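Local structure of flavodoxin (Lactobacillus reuteri, 5VEG) at residues 34-39 and 81-86; 53-58 and 167-172; 112-117 and 138-143; 130-135 and 148-153. The protein binds flavin mononucleotide and probably serves as a low-potential electron donor to redox enzymes, in association with a bacterial microcompartment for 1,2-propanediol use. One frame throughout, in Å; residues are numbered along the deposited sequence.

How the interactions relate
Four contacts of one flavodoxin illustrate how chemistry follows place in an alpha/beta sandwich. Interaction 1, nearest the centre of the chain, is strand on strand: backbone bonds and small apolar side chains, ending at the flavin phosphate. Interactions 2 and 3 are also largely buried but hold helices, interaction 2 by aliphatic packing of helix 43-56 on helix 159-176, interaction 3 by an aromatic pair between strand 113-120 and helix 130-141. Interaction 4 uses that same helix against an edge strand of the sheet, 145-154, and there, partly buried, charge takes over. Interactions 1 and 2 meet through Val82 and Leu172, while Val116 of interaction 3 bonds by its backbone to Val151 of interaction 4.

Interaction 1: residues 34-39 and 81-86; sequences HVVYAT and LVVCAY. With FMN (flavin mononucleotide), chain D.
Strands 34-38 and 81-85 run parallel, their axes 4.6 Å apart and 15° from alignment, and four backbone bonds join them: Val82 N to His34 O, Val36 N to Val82 O, Cys84 N to Val36 O and Ala38 N to Cys84 O. On one face of the sheet Val35 and Val82 lie side by side, pointing the same way, with Val35 CG2 3.8 Å from Val82 CB. On the other, Val36 and Val83 meet through their CG2 methyls at 3.7 Å. With CG1 anti to the carbonyl carbon (chi1 -61°), Val36 CG2 falls between the backbone N and the carbonyl carbon, on the side of strand 81-85. Farther along, Ala38 CB touches Ala85 CB at 3.9 Å. Beyond the strands the Tyr86 ring presents its edge: CD2 comes 3.4 Å from Ala38 O, and Thr39 N lies in the ring plane, 3.7 Å from CE2. Tyr86 OH is bonded to Glu96. An alanine in place of Tyr86 would probably leave Glu96 without this hydroxyl partner and open a gap beside the Ala38-Thr39 backbone. Thr39 OG1 donates to FMN O2P at 2.5 Å, and Tyr86 CB lies 3.7 Å from FMN O5'. Apolar pairing along the strands thus gives way to polar chemistry at their C-terminal ends, where the phosphate gains a direct hydroxyl donor.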
loop_
_atom_site.group_PDB
_atom_site.type_symbol
_atom_site.label_atom_id
_atom_site.label_comp_id
_atom_site.label_asym_id
_atom_site.label_seq_id
_atom_site.Cartn_x
_atom_site.Cartn_y
_atom_site.Cartn_z
ATOM N N HIS A 34 -5.496 4.412 6.503
ATOM C CA HIS A 34 -4.227 5.117 6.422
ATOM C C HIS A 34 -3.463 4.572 5.221
ATOM O O HIS A 34 -3.218 3.364 5.139
ATOM C CB HIS A 34 -3.433 4.956 7.720
ATOM C CG HIS A 34 -2.400 6.019 7.929
ATOM N ND1 HIS A 34 -2.119 6.559 9.168
ATOM C CD2 HIS A 34 -1.572 6.634 7.053
ATOM C CE1 HIS A 34 -1.160 7.460 9.045
ATOM N NE2 HIS A 34 -0.812 7.527 7.770
ATOM N N VAL A 35 -3.121 5.454 4.279
ATOM C CA VAL A 35 -2.320 5.105 3.103
ATOM C C VAL A 35 -0.946 5.730 3.269
ATOM O O VAL A 35 -0.822 6.958 3.352
ATOM C CB VAL A 35 -2.976 5.577 1.794
ATOM C CG1 VAL A 35 -2.073 5.281 0.611
ATOM C CG2 VAL A 35 -4.333 4.915 1.603
ATOM N N VAL A 36 0.088 4.904 3.324
ATOM C CA VAL A 36 1.446 5.428 3.313
ATOM C C VAL A 36 2.071 5.128 1.958
ATOM O O VAL A 36 1.778 4.109 1.321
ATOM C CB VAL A 36 2.323 4.881 4.459
ATOM C CG1 VAL A 36 1.724 5.279 5.829
ATOM C CG2 VAL A 36 2.482 3.382 4.350
ATOM N N TYR A 37 2.943 6.027 1.513
ATOM C CA TYR A 37 3.635 5.827 0.247
ATOM C C TYR A 37 5.121 6.067 0.432
ATOM O O TYR A 37 5.549 6.814 1.322
ATOM C CB TYR A 37 3.090 6.743 -0.876
ATOM C CG TYR A 37 3.228 8.229 -0.588
ATOM C CD1 TYR A 37 4.381 8.931 -0.946
ATOM C CD2 TYR A 37 2.202 8.927 0.045
ATOM C CE1 TYR A 37 4.506 10.283 -0.666
ATOM C CE2 TYR A 37 2.318 10.272 0.320
ATOM C CZ TYR A 37 3.466 10.942 -0.030
ATOM O OH TYR A 37 3.563 12.280 0.246
ATOM N N ALA A 38 5.906 5.412 -0.416
ATOM C CA ALA A 38 7.315 5.737 -0.583
ATOM C C ALA A 38 7.528 6.120 -2.035
ATOM O O ALA A 38 6.989 5.467 -2.935
ATOM C CB ALA A 38 8.220 4.571 -0.197
ATOM N N THR A 39 8.286 7.187 -2.270
ATOM C CA THR A 39 8.390 7.637 -3.647
ATOM C C THR A 39 9.639 8.486 -3.827
ATOM O O THR A 39 10.146 9.094 -2.878
ATOM C CB THR A 39 7.131 8.407 -4.064
ATOM O OG1 THR A 39 7.186 8.685 -5.466
ATOM C CG2 THR A 39 6.994 9.714 -3.277
ATOM N N LEU A 81 -5.411 -0.556 6.071
ATOM C CA LEU A 81 -4.001 -0.182 5.980
ATOM C C LEU A 81 -3.471 -0.459 4.573
ATOM O O LEU A 81 -3.630 -1.566 4.061
ATOM C CB LEU A 81 -3.173 -0.953 7.005
ATOM C CG LEU A 81 -3.806 -0.969 8.397
ATOM C CD1 LEU A 81 -3.116 -1.984 9.282
ATOM C CD2 LEU A 81 -3.744 0.429 8.983
ATOM N N VAL A 82 -2.825 0.538 3.969
ATOM C CA VAL A 82 -2.345 0.467 2.591
ATOM C C VAL A 82 -0.918 0.990 2.544
ATOM O O VAL A 82 -0.632 2.061 3.092
ATOM C CB VAL A 82 -3.241 1.266 1.620
ATOM C CG1 VAL A 82 -2.659 1.237 0.181
ATOM C CG2 VAL A 82 -4.656 0.715 1.632
ATOM N N VAL A 83 -0.028 0.240 1.877
ATOM C CA VAL A 83 1.318 0.706 1.532
ATOM C C VAL A 83 1.459 0.751 0.011
ATOM O O VAL A 83 1.169 -0.233 -0.683
ATOM C CB VAL A 83 2.411 -0.191 2.144
ATOM C CG1 VAL A 83 3.787 0.303 1.743
ATOM C CG2 VAL A 83 2.294 -0.237 3.694
ATOM N N CYS A 84 1.918 1.888 -0.503
ATOM C CA CYS A 84 2.222 2.057 -1.918
ATOM C C CYS A 84 3.693 2.435 -2.022
ATOM O O CYS A 84 4.072 3.536 -1.625
ATOM C CB CYS A 84 1.334 3.129 -2.558
ATOM S SG CYS A 84 -0.464 2.848 -2.437
ATOM N N ALA A 85 4.533 1.544 -2.553
ATOM C CA ALA A 85 5.967 1.794 -2.494
ATOM C C ALA A 85 6.680 1.230 -3.713
ATOM O O ALA A 85 6.292 0.191 -4.256
ATOM C CB ALA A 85 6.597 1.196 -1.235
ATOM N N TYR A 86 7.767 1.903 -4.096
ATOM C CA TYR A 86 8.534 1.522 -5.276
ATOM C C TYR A 86 9.510 0.396 -4.948
ATOM O O TYR A 86 9.719 0.025 -3.788
ATOM C CB TYR A 86 9.309 2.725 -5.830
ATOM C CG TYR A 86 10.351 3.274 -4.865
ATOM C CD1 TYR A 86 11.627 2.716 -4.787
ATOM C CD2 TYR A 86 10.052 4.352 -4.027
ATOM C CE1 TYR A 86 12.590 3.224 -3.891
ATOM C CE2 TYR A 86 10.998 4.860 -3.130
ATOM C CZ TYR A 86 12.259 4.293 -3.068
ATOM O OH TYR A 86 13.194 4.793 -2.179
HETATM N N1 FMN D . 11.291 -1.191 -10.634
HETATM C C2 FMN D . 10.987 -2.495 -10.301
HETATM O O2 FMN D . 9.822 -2.879 -10.360
HETATM N N3 FMN D . 11.983 -3.368 -9.917
HETATM C C4 FMN D . 13.296 -2.950 -9.863
HETATM O O4 FMN D . 14.159 -3.747 -9.511
HETATM C C4A FMN D . 13.620 -1.635 -10.203
HETATM N N5 FMN D . 14.930 -1.188 -10.156
HETATM C C5A FMN D . 15.204 0.131 -10.498
HETATM C C6 FMN D . 16.517 0.614 -10.467
HETATM C C7 FMN D . 16.789 1.942 -10.814
HETATM C C7M FMN D . 18.198 2.469 -10.785
HETATM C C8 FMN D . 15.756 2.787 -11.204
HETATM C C8M FMN D . 16.053 4.212 -11.582
HETATM C C9 FMN D . 14.448 2.313 -11.244
HETATM C C9A FMN D . 14.180 0.994 -10.879
HETATM N N10 FMN D . 12.878 0.547 -10.913
HETATM C C10 FMN D . 12.603 -0.763 -10.590
HETATM C "C1'" FMN D . 11.796 1.470 -11.388
HETATM C "C2'" FMN D . 11.022 2.268 -10.347
HETATM O "O2'" FMN D . 10.474 1.373 -9.414
HETATM C "C3'" FMN D . 9.891 2.909 -11.131
HETATM O "O3'" FMN D . 10.375 3.902 -12.015
HETATM C "C4'" FMN D . 8.835 3.525 -10.236
HETATM O "O4'" FMN D . 7.792 3.997 -11.052
HETATM C "C5'" FMN D . 9.405 4.708 -9.472
HETATM O "O5'" FMN D . 8.419 5.091 -8.537
HETATM P P FMN D . 8.460 6.546 -7.846
HETATM O O1P FMN D . 8.247 7.583 -8.927
HETATM O O2P FMN D . 7.307 6.588 -6.858
HETATM O O3P FMN D . 9.795 6.781 -7.204
#

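Interaction 2: residues 53-58 and 167-172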
loop_
_atom_site.group_PDB
_atom_site.type_symbol
_atom_site.label_atom_id
_atom_site.label_comp_id
_atom_site.label_asym_id
_atom_site.label_seq_id
_atom_site.Cartn_x
_atom_site.Cartn_y
_atom_site.Cartn_z
ATOM N N ASP A 53 -8.327 8.732 -3.055
ATOM C CA ASP A 53 -9.529 9.245 -3.697
ATOM C C ASP A 53 -10.618 8.180 -3.750
ATOM O O ASP A 53 -11.769 8.443 -3.387
ATOM C CB ASP A 53 -9.204 9.750 -5.107
ATOM C CG ASP A 53 -8.430 11.062 -5.101
ATOM O OD1 ASP A 53 -8.453 11.770 -4.065
ATOM O OD2 ASP A 53 -7.798 11.382 -6.137
ATOM N N SER A 54 -10.279 6.968 -4.211
ATOM C CA SER A 54 -11.291 5.918 -4.320
ATOM C C SER A 54 -11.852 5.532 -2.951
ATOM O O SER A 54 -13.051 5.253 -2.821
ATOM C CB SER A 54 -10.721 4.683 -5.020
ATOM O OG SER A 54 -10.022 5.038 -6.201
ATOM N N LEU A 55 -11.001 5.488 -1.921
ATOM C CA LEU A 55 -11.503 5.191 -0.584
ATOM C C LEU A 55 -12.409 6.313 -0.084
ATOM O O LEU A 55 -13.506 6.048 0.423
ATOM C CB LEU A 55 -10.337 4.941 0.379
ATOM C CG LEU A 55 -9.554 3.633 0.135
ATOM C CD1 LEU A 55 -8.298 3.594 0.990
ATOM C CD2 LEU A 55 -10.395 2.390 0.403
ATOM N N THR A 56 -11.986 7.571 -0.254
ATOM C CA THR A 56 -12.835 8.693 0.139
ATOM C C THR A 56 -14.187 8.633 -0.564
ATOM O O THR A 56 -15.230 8.869 0.056
ATOM C CB THR A 56 -12.143 10.023 -0.163
ATOM O OG1 THR A 56 -10.958 10.149 0.631
ATOM C CG2 THR A 56 -13.072 11.186 0.157
ATOM N N ASN A 57 -14.195 8.299 -1.853
ATOM C CA ASN A 57 -15.464 8.196 -2.561
ATOM C C ASN A 57 -16.268 6.967 -2.162
ATOM O O ASN A 57 -17.422 6.847 -2.585
ATOM C CB ASN A 57 -15.222 8.210 -4.066
ATOM C CG ASN A 57 -14.738 9.559 -4.554
ATOM O OD1 ASN A 57 -14.379 10.425 -3.753
ATOM N ND2 ASN A 57 -14.707 9.743 -5.867
ATOM N N LEU A 58 -15.702 6.061 -1.366
ATOM C CA LEU A 58 -16.470 4.987 -0.752
ATOM C C LEU A 58 -16.791 5.284 0.710
ATOM O O LEU A 58 -17.040 4.351 1.480
ATOM C CB LEU A 58 -15.724 3.654 -0.870
ATOM C CG LEU A 58 -15.551 3.048 -2.268
ATOM C CD1 LEU A 58 -14.512 1.949 -2.238
ATOM C CD2 LEU A 58 -16.868 2.505 -2.800
ATOM N N LYS A 167 -11.077 -1.054 -7.975
ATOM C CA LYS A 167 -11.499 -2.355 -7.462
ATOM C C LYS A 167 -10.735 -2.715 -6.194
ATOM O O LYS A 167 -11.314 -3.254 -5.240
ATOM C CB LYS A 167 -11.316 -3.429 -8.536
ATOM C CG LYS A 167 -12.260 -3.242 -9.728
ATOM C CD LYS A 167 -11.871 -4.092 -10.942
ATOM C CE LYS A 167 -12.998 -4.127 -11.984
ATOM N NZ LYS A 167 -12.603 -4.802 -13.253
ATOM N N PHE A 168 -9.424 -2.451 -6.185
ATOM C CA PHE A 168 -8.605 -2.556 -4.981
ATOM C C PHE A 168 -9.286 -1.873 -3.795
ATOM O O PHE A 168 -9.557 -2.511 -2.774
ATOM C CB PHE A 168 -7.237 -1.946 -5.297
ATOM C CG PHE A 168 -6.246 -1.942 -4.162
ATOM C CD1 PHE A 168 -5.554 -3.097 -3.809
ATOM C CD2 PHE A 168 -5.923 -0.751 -3.531
ATOM C CE1 PHE A 168 -4.610 -3.077 -2.806
ATOM C CE2 PHE A 168 -4.966 -0.710 -2.514
ATOM C CZ PHE A 168 -4.301 -1.871 -2.156
ATOM N N ALA A 169 -9.627 -0.586 -3.941
ATOM C CA ALA A 169 -10.287 0.149 -2.857
ATOM C C ALA A 169 -11.639 -0.456 -2.490
ATOM O O ALA A 169 -11.976 -0.559 -1.303
ATOM C CB ALA A 169 -10.464 1.613 -3.246
ATOM N N GLU A 170 -12.445 -0.827 -3.495
ATOM C CA GLU A 170 -13.730 -1.462 -3.225
ATOM C C GLU A 170 -13.551 -2.746 -2.428
ATOM O O GLU A 170 -14.326 -3.029 -1.505
ATOM C CB GLU A 170 -14.461 -1.754 -4.540
ATOM C CG GLU A 170 -14.835 -0.523 -5.358
ATOM C CD GLU A 170 -15.333 -0.887 -6.750
ATOM O OE1 GLU A 170 -15.135 -0.088 -7.694
ATOM O OE2 GLU A 170 -15.913 -1.986 -6.893
ATOM N N GLY A 171 -12.530 -3.537 -2.774
ATOM C CA GLY A 171 -12.263 -4.763 -2.041
ATOM C C GLY A 171 -11.931 -4.514 -0.580
ATOM O O GLY A 171 -12.408 -5.232 0.305
ATOM N N LEU A 172 -11.104 -3.503 -0.308
ATOM C CA LEU A 172 -10.733 -3.196 1.069
ATOM C C LEU A 172 -11.963 -2.817 1.885
ATOM O O LEU A 172 -12.160 -3.312 2.999
ATOM C CB LEU A 172 -9.705 -2.061 1.104
ATOM C CG LEU A 172 -8.398 -2.201 0.306
ATOM C CD1 LEU A 172 -7.648 -0.875 0.287
ATOM C CD2 LEU A 172 -7.530 -3.315 0.878
#
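Ala169 meets both Ser54 and Leu55, and the contact between 53-58 and 167-172 is almost wholly aliphatic, with no polar bond between the segments. The small residues pack closely: Ser54 CB lies 3.6 Å from Ala169 CB, letting the two backbones draw near, with the CA atoms of Leu55 and Ala169 5.7 Å apart. The hydroxyl of Ser54 takes no part in this, being bonded to Ile50 O one turn back in its own helix. Branched side chains flank the pair. With CG anti to the carbonyl carbon (chi1 -70°), Leu55 places CD2 3.7 Å from Ala169 CB and reaches Leu172 CD1 more loosely, at 4.3 Å. Contacts of side chain with backbone come from Leu58, near the end of helix 43-56, whose CD1 rests 3.6 Å from Glu170 CA and 3.7 Å from Ala169 O. At the margin Glu170, exposed, offers its aliphatic CG to Leu58 CD1 at 4.0 Å. The contact joins two helices that lie on the same face of the parallel sheet. Beneath them, Leu55 also touches Val60 and Val62 of strand 60-66, Leu172 packs on Ile80 and Val82 of strand 80-85, and Phe168 extends the layer to Val151 of strand 145-154.

Interaction 3: residues 112-117 and 138-143; sequences KVYGVA and AFKKAG
Tyr114 and Phe139 form the tight part of this contact, two nearly parallel rings, at 15°, displaced until little of one lies above the other, with centroids 4.6 Å apart. The slide sets each ring over the other residue's CB. Phe139 CB sits 3.2 Å from the centroid of the Tyr114 ring, nearly on its normal, and Tyr114 CB lies 3.7 Å from the centroid of the Phe139 ring, so a CH-pi contact is made in each direction. Tyr114 CG stands between the backbone N and the carbonyl carbon (chi1 80°), and chi2 of 88° turns the ring's face to Phe139 CB. Val116 CG2 closes on the edge of the Phe139 ring, 3.6 Å from CD2, and Leu81 and Val83 of the adjacent strand touch that phenylalanine as well. The exposed side is looser: Lys140 lends mainly its CG, 3.4 Å from Tyr114 OH, and carries its ammonium to a salt bridge with Asp136. The tyrosine hydroxyl is also hydrogen-bonded to Asp136 OD1, so one carboxylate oxygen serves both residues. Strand 113-120 and helix 130-141, completed by strand 145-154, make a beta-alpha-beta unit of the kind from which the parallel-sheet flavodoxin fold is built.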
loop_
_atom_site.group_PDB
_atom_site.type_symbol
_atom_site.label_atom_id
_atom_site.label_comp_id
_atom_site.label_asym_id
_atom_site.label_seq_id
_atom_site.Cartn_x
_atom_site.Cartn_y
_atom_site.Cartn_z
ATOM N N LYS A 112 -7.140 -6.027 11.263
ATOM C CA LYS A 112 -6.910 -4.964 10.293
ATOM C C LYS A 112 -7.011 -5.531 8.880
ATOM O O LYS A 112 -6.636 -6.677 8.638
ATOM C CB LYS A 112 -5.546 -4.305 10.512
ATOM C CG LYS A 112 -5.327 -3.790 11.950
ATOM C CD LYS A 112 -6.381 -2.750 12.346
ATOM C CE LYS A 112 -6.138 -2.222 13.767
ATOM N NZ LYS A 112 -6.669 -0.847 13.975
ATOM N N VAL A 113 -7.542 -4.719 7.962
ATOM C CA VAL A 113 -7.666 -5.054 6.549
ATOM C C VAL A 113 -6.578 -4.304 5.788
ATOM O O VAL A 113 -6.362 -3.110 6.020
ATOM C CB VAL A 113 -9.063 -4.689 6.023
ATOM C CG1 VAL A 113 -9.126 -4.763 4.469
ATOM C CG2 VAL A 113 -10.118 -5.579 6.675
ATOM N N TYR A 114 -5.866 -4.996 4.909
ATOM C CA TYR A 114 -4.718 -4.376 4.272
ATOM C C TYR A 114 -4.740 -4.603 2.773
ATOM O O TYR A 114 -5.415 -5.500 2.257
ATOM C CB TYR A 114 -3.379 -4.880 4.853
ATOM C CG TYR A 114 -2.946 -6.221 4.317
ATOM C CD1 TYR A 114 -2.176 -6.317 3.154
ATOM C CD2 TYR A 114 -3.308 -7.398 4.966
ATOM C CE1 TYR A 114 -1.789 -7.534 2.663
ATOM C CE2 TYR A 114 -2.911 -8.628 4.479
ATOM C CZ TYR A 114 -2.158 -8.684 3.320
ATOM O OH TYR A 114 -1.759 -9.899 2.812
ATOM N N GLY A 115 -3.989 -3.757 2.083
ATOM C CA GLY A 115 -3.750 -3.930 0.659
ATOM C C GLY A 115 -2.421 -3.296 0.335
ATOM O O GLY A 115 -1.986 -2.357 1.006
ATOM N N VAL A 116 -1.745 -3.832 -0.673
ATOM C CA VAL A 116 -0.448 -3.296 -1.067
ATOM C C VAL A 116 -0.468 -3.031 -2.566
ATOM O O VAL A 116 -1.044 -3.806 -3.342
ATOM C CB VAL A 116 0.715 -4.240 -0.672
ATOM C CG1 VAL A 116 2.035 -3.628 -1.085
ATOM C CG2 VAL A 116 0.755 -4.470 0.845
ATOM N N ALA A 117 0.125 -1.909 -2.970
ATOM C CA ALA A 117 0.183 -1.550 -4.379
ATOM C C ALA A 117 1.540 -0.918 -4.657
ATOM O O ALA A 117 2.242 -0.485 -3.740
ATOM C CB ALA A 117 -0.979 -0.610 -4.762
ATOM N N ALA A 138 4.725 -8.920 4.756
ATOM C CA ALA A 138 4.841 -8.367 6.103
ATOM C C ALA A 138 3.475 -8.253 6.770
ATOM O O ALA A 138 3.326 -8.544 7.968
ATOM C CB ALA A 138 5.528 -7.004 6.077
ATOM N N PHE A 139 2.468 -7.803 6.016
ATOM C CA PHE A 139 1.121 -7.722 6.571
ATOM C C PHE A 139 0.618 -9.102 6.971
ATOM O O PHE A 139 -0.080 -9.252 7.982
ATOM C CB PHE A 139 0.172 -7.076 5.556
ATOM C CG PHE A 139 0.168 -5.555 5.586
ATOM C CD1 PHE A 139 -0.218 -4.868 6.733
ATOM C CD2 PHE A 139 0.531 -4.820 4.456
ATOM C CE1 PHE A 139 -0.248 -3.482 6.754
ATOM C CE2 PHE A 139 0.513 -3.449 4.465
ATOM C CZ PHE A 139 0.123 -2.770 5.617
ATOM N N LYS A 140 0.972 -10.125 6.188
ATOM C CA LYS A 140 0.568 -11.489 6.510
ATOM C C LYS A 140 1.163 -11.944 7.838
ATOM O O LYS A 140 0.446 -12.482 8.688
ATOM C CB LYS A 140 0.977 -12.450 5.391
ATOM C CG LYS A 140 0.182 -12.321 4.103
ATOM C CD LYS A 140 0.294 -13.601 3.260
ATOM C CE LYS A 140 -0.162 -13.388 1.814
ATOM N NZ LYS A 140 0.964 -12.970 0.911
ATOM N N LYS A 141 2.477 -11.747 8.035
ATOM C CA LYS A 141 3.088 -12.112 9.315
ATOM C C LYS A 141 2.475 -11.327 10.467
ATOM O O LYS A 141 2.384 -11.834 11.589
ATOM C CB LYS A 141 4.603 -11.870 9.313
ATOM C CG LYS A 141 5.307 -12.078 8.002
ATOM C CD LYS A 141 5.753 -13.519 7.804
ATOM C CE LYS A 141 6.099 -13.780 6.339
ATOM N NZ LYS A 141 4.944 -14.402 5.608
ATOM N N ALA A 142 2.082 -10.081 10.219
ATOM C CA ALA A 142 1.474 -9.274 11.262
ATOM C C ALA A 142 0.072 -9.742 11.614
ATOM O O ALA A 142 -0.488 -9.270 12.609
ATOM C CB ALA A 142 1.437 -7.812 10.830
ATOM N N GLY A 143 -0.513 -10.639 10.820
ATOM C CA GLY A 143 -1.842 -11.135 11.098
ATOM C C GLY A 143 -2.973 -10.350 10.482
ATOM O O GLY A 143 -4.136 -10.671 10.751
#

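Interaction 4: residues 130-135 and 148-153; sequences TTVDHF and AEKVKI
Helix 130-135 runs nearly antiparallel to strand 151-153, at 163° with axes 8.9 Å apart, and Val132 and the carboxylate of Asp133 meet Lys150 and Lys152. Val132 supplies the apolar part, its CG1 3.8 Å from Lys150 CB. Asp133 supplies the charge, splitting its carboxylate between two lysines whose side chains cross it at about a right angle. Lys150 NZ binds OD1 of Asp133 on the anti side at 2.8 Å, and Lys152 NZ binds OD2 on the syn side at 2.9 Å, both donors lying somewhat out of the carboxylate plane. A bend at chi3 (95°) swings CE of Lys150 aside on the way to OD1, while the extended chain of Lys152 carries NZ to OD2. Lys150 NZ also donates to a water, which donates to Asp133 O, while Lys152 NZ has a second partner in Phe128 O. An alanine in place of Asp133 would probably leave the two neighbouring ammonium groups without their shared counter-charge and Lys150 freer to turn. Helix 130-141 and edge strand 145-154 complete the beta-alpha-beta unit begun by strand 113-120, where Val132 also packs on Val116; Val151 points away from the helix and touches Leu165 and Phe168 of helix 159-176.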
loop_
_atom_site.group_PDB
_atom_site.type_symbol
_atom_site.label_atom_id
_atom_site.label_comp_id
_atom_site.label_asym_id
_atom_site.label_seq_id
_atom_site.Cartn_x
_atom_site.Cartn_y
_atom_site.Cartn_z
ATOM N N THR A 130 8.895 -5.933 -6.561
ATOM C CA THR A 130 9.131 -6.869 -5.463
ATOM C C THR A 130 8.780 -6.251 -4.108
ATOM O O THR A 130 8.470 -6.972 -3.156
ATOM C CB THR A 130 10.590 -7.330 -5.443
ATOM O OG1 THR A 130 11.449 -6.189 -5.356
ATOM C CG2 THR A 130 10.934 -8.076 -6.691
ATOM N N THR A 131 8.842 -4.929 -3.992
ATOM C CA THR A 131 8.512 -4.312 -2.711
ATOM C C THR A 131 7.055 -4.563 -2.340
ATOM O O THR A 131 6.728 -4.719 -1.154
ATOM C CB THR A 131 8.832 -2.819 -2.769
ATOM O OG1 THR A 131 10.249 -2.656 -2.917
ATOM C CG2 THR A 131 8.361 -2.082 -1.506
ATOM N N VAL A 132 6.174 -4.614 -3.341
ATOM C CA VAL A 132 4.777 -4.947 -3.099
ATOM C C VAL A 132 4.663 -6.329 -2.477
ATOM O O VAL A 132 3.922 -6.529 -1.505
ATOM C CB VAL A 132 3.977 -4.836 -4.413
ATOM C CG1 VAL A 132 2.543 -5.291 -4.214
ATOM C CG2 VAL A 132 4.034 -3.397 -4.928
ATOM N N ASP A 133 5.425 -7.296 -3.003
ATOM C CA ASP A 133 5.412 -8.646 -2.449
ATOM C C ASP A 133 5.942 -8.666 -1.023
ATOM O O ASP A 133 5.413 -9.391 -0.170
ATOM C CB ASP A 133 6.247 -9.589 -3.312
ATOM C CG ASP A 133 5.719 -9.711 -4.722
ATOM O OD1 ASP A 133 4.483 -9.791 -4.871
ATOM O OD2 ASP A 133 6.539 -9.725 -5.674
ATOM N N HIS A 134 6.990 -7.883 -0.741
ATOM C CA HIS A 134 7.524 -7.844 0.622
ATOM C C HIS A 134 6.506 -7.275 1.606
ATOM O O HIS A 134 6.328 -7.813 2.705
ATOM C CB HIS A 134 8.818 -7.031 0.666
ATOM C CG HIS A 134 9.988 -7.771 0.108
ATOM N ND1 HIS A 134 10.838 -7.223 -0.829
ATOM C CD2 HIS A 134 10.430 -9.030 0.332
ATOM C CE1 HIS A 134 11.768 -8.108 -1.140
ATOM N NE2 HIS A 134 11.546 -9.208 -0.443
ATOM N N PHE A 135 5.843 -6.172 1.247
ATOM C CA PHE A 135 4.897 -5.587 2.193
ATOM C C PHE A 135 3.668 -6.461 2.369
ATOM O O PHE A 135 3.111 -6.532 3.474
ATOM C CB PHE A 135 4.501 -4.174 1.774
ATOM C CG PHE A 135 5.425 -3.120 2.317
ATOM C CD1 PHE A 135 5.291 -2.670 3.633
ATOM C CD2 PHE A 135 6.451 -2.611 1.537
ATOM C CE1 PHE A 135 6.143 -1.716 4.144
ATOM C CE2 PHE A 135 7.319 -1.651 2.041
ATOM C CZ PHE A 135 7.167 -1.201 3.348
ATOM N N ALA A 148 -7.762 -7.153 -0.632
ATOM C CA ALA A 148 -7.768 -7.065 -2.094
ATOM C C ALA A 148 -6.459 -7.610 -2.658
ATOM O O ALA A 148 -5.416 -7.553 -2.004
ATOM C CB ALA A 148 -7.979 -5.624 -2.575
ATOM N N GLU A 149 -6.536 -8.151 -3.871
ATOM C CA GLU A 149 -5.337 -8.612 -4.563
ATOM C C GLU A 149 -4.365 -7.457 -4.751
ATOM O O GLU A 149 -4.770 -6.361 -5.152
ATOM C CB GLU A 149 -5.719 -9.208 -5.918
ATOM C CG GLU A 149 -4.559 -9.545 -6.830
ATOM C CD GLU A 149 -5.027 -10.062 -8.172
ATOM O OE1 GLU A 149 -4.470 -9.621 -9.212
ATOM O OE2 GLU A 149 -5.963 -10.905 -8.172
ATOM N N LYS A 150 -3.081 -7.709 -4.473
ATOM C CA LYS A 150 -2.062 -6.678 -4.607
ATOM C C LYS A 150 -2.031 -6.144 -6.038
ATOM O O LYS A 150 -2.311 -6.867 -7.001
ATOM C CB LYS A 150 -0.685 -7.225 -4.198
ATOM C CG LYS A 150 -0.121 -8.288 -5.116
ATOM C CD LYS A 150 1.165 -8.888 -4.565
ATOM C CE LYS A 150 0.909 -10.165 -3.779
ATOM N NZ LYS A 150 2.174 -10.933 -3.679
ATOM N N VAL A 151 -1.709 -4.855 -6.181
ATOM C CA VAL A 151 -1.758 -4.198 -7.486
ATOM C C VAL A 151 -0.348 -3.759 -7.879
ATOM O O VAL A 151 0.294 -2.974 -7.170
ATOM C CB VAL A 151 -2.738 -3.016 -7.507
ATOM C CG1 VAL A 151 -2.690 -2.320 -8.851
ATOM C CG2 VAL A 151 -4.155 -3.509 -7.237
ATOM N N LYS A 152 0.109 -4.233 -9.033
ATOM C CA LYS A 152 1.454 -3.983 -9.537
ATOM C C LYS A 152 1.338 -3.166 -10.816
ATOM O O LYS A 152 0.829 -3.654 -11.830
ATOM C CB LYS A 152 2.194 -5.293 -9.788
ATOM C CG LYS A 152 2.640 -6.007 -8.520
ATOM C CD LYS A 152 3.603 -7.128 -8.893
ATOM C CE LYS A 152 4.334 -7.688 -7.690
ATOM N NZ LYS A 152 5.474 -8.553 -8.125
ATOM N N ILE A 153 1.810 -1.933 -10.767
ATOM C CA ILE A 153 1.645 -0.989 -11.861
ATOM C C ILE A 153 2.989 -0.786 -12.548
ATOM O O ILE A 153 4.041 -0.763 -11.893
ATOM C CB ILE A 153 1.062 0.334 -11.332
ATOM C CG1 ILE A 153 -0.417 0.124 -10.988
ATOM C CG2 ILE A 153 1.238 1.471 -12.345
ATOM C CD1 ILE A 153 -0.930 1.044 -9.900
HETATM O O HOH W 1 3.715 -11.402 -1.331
#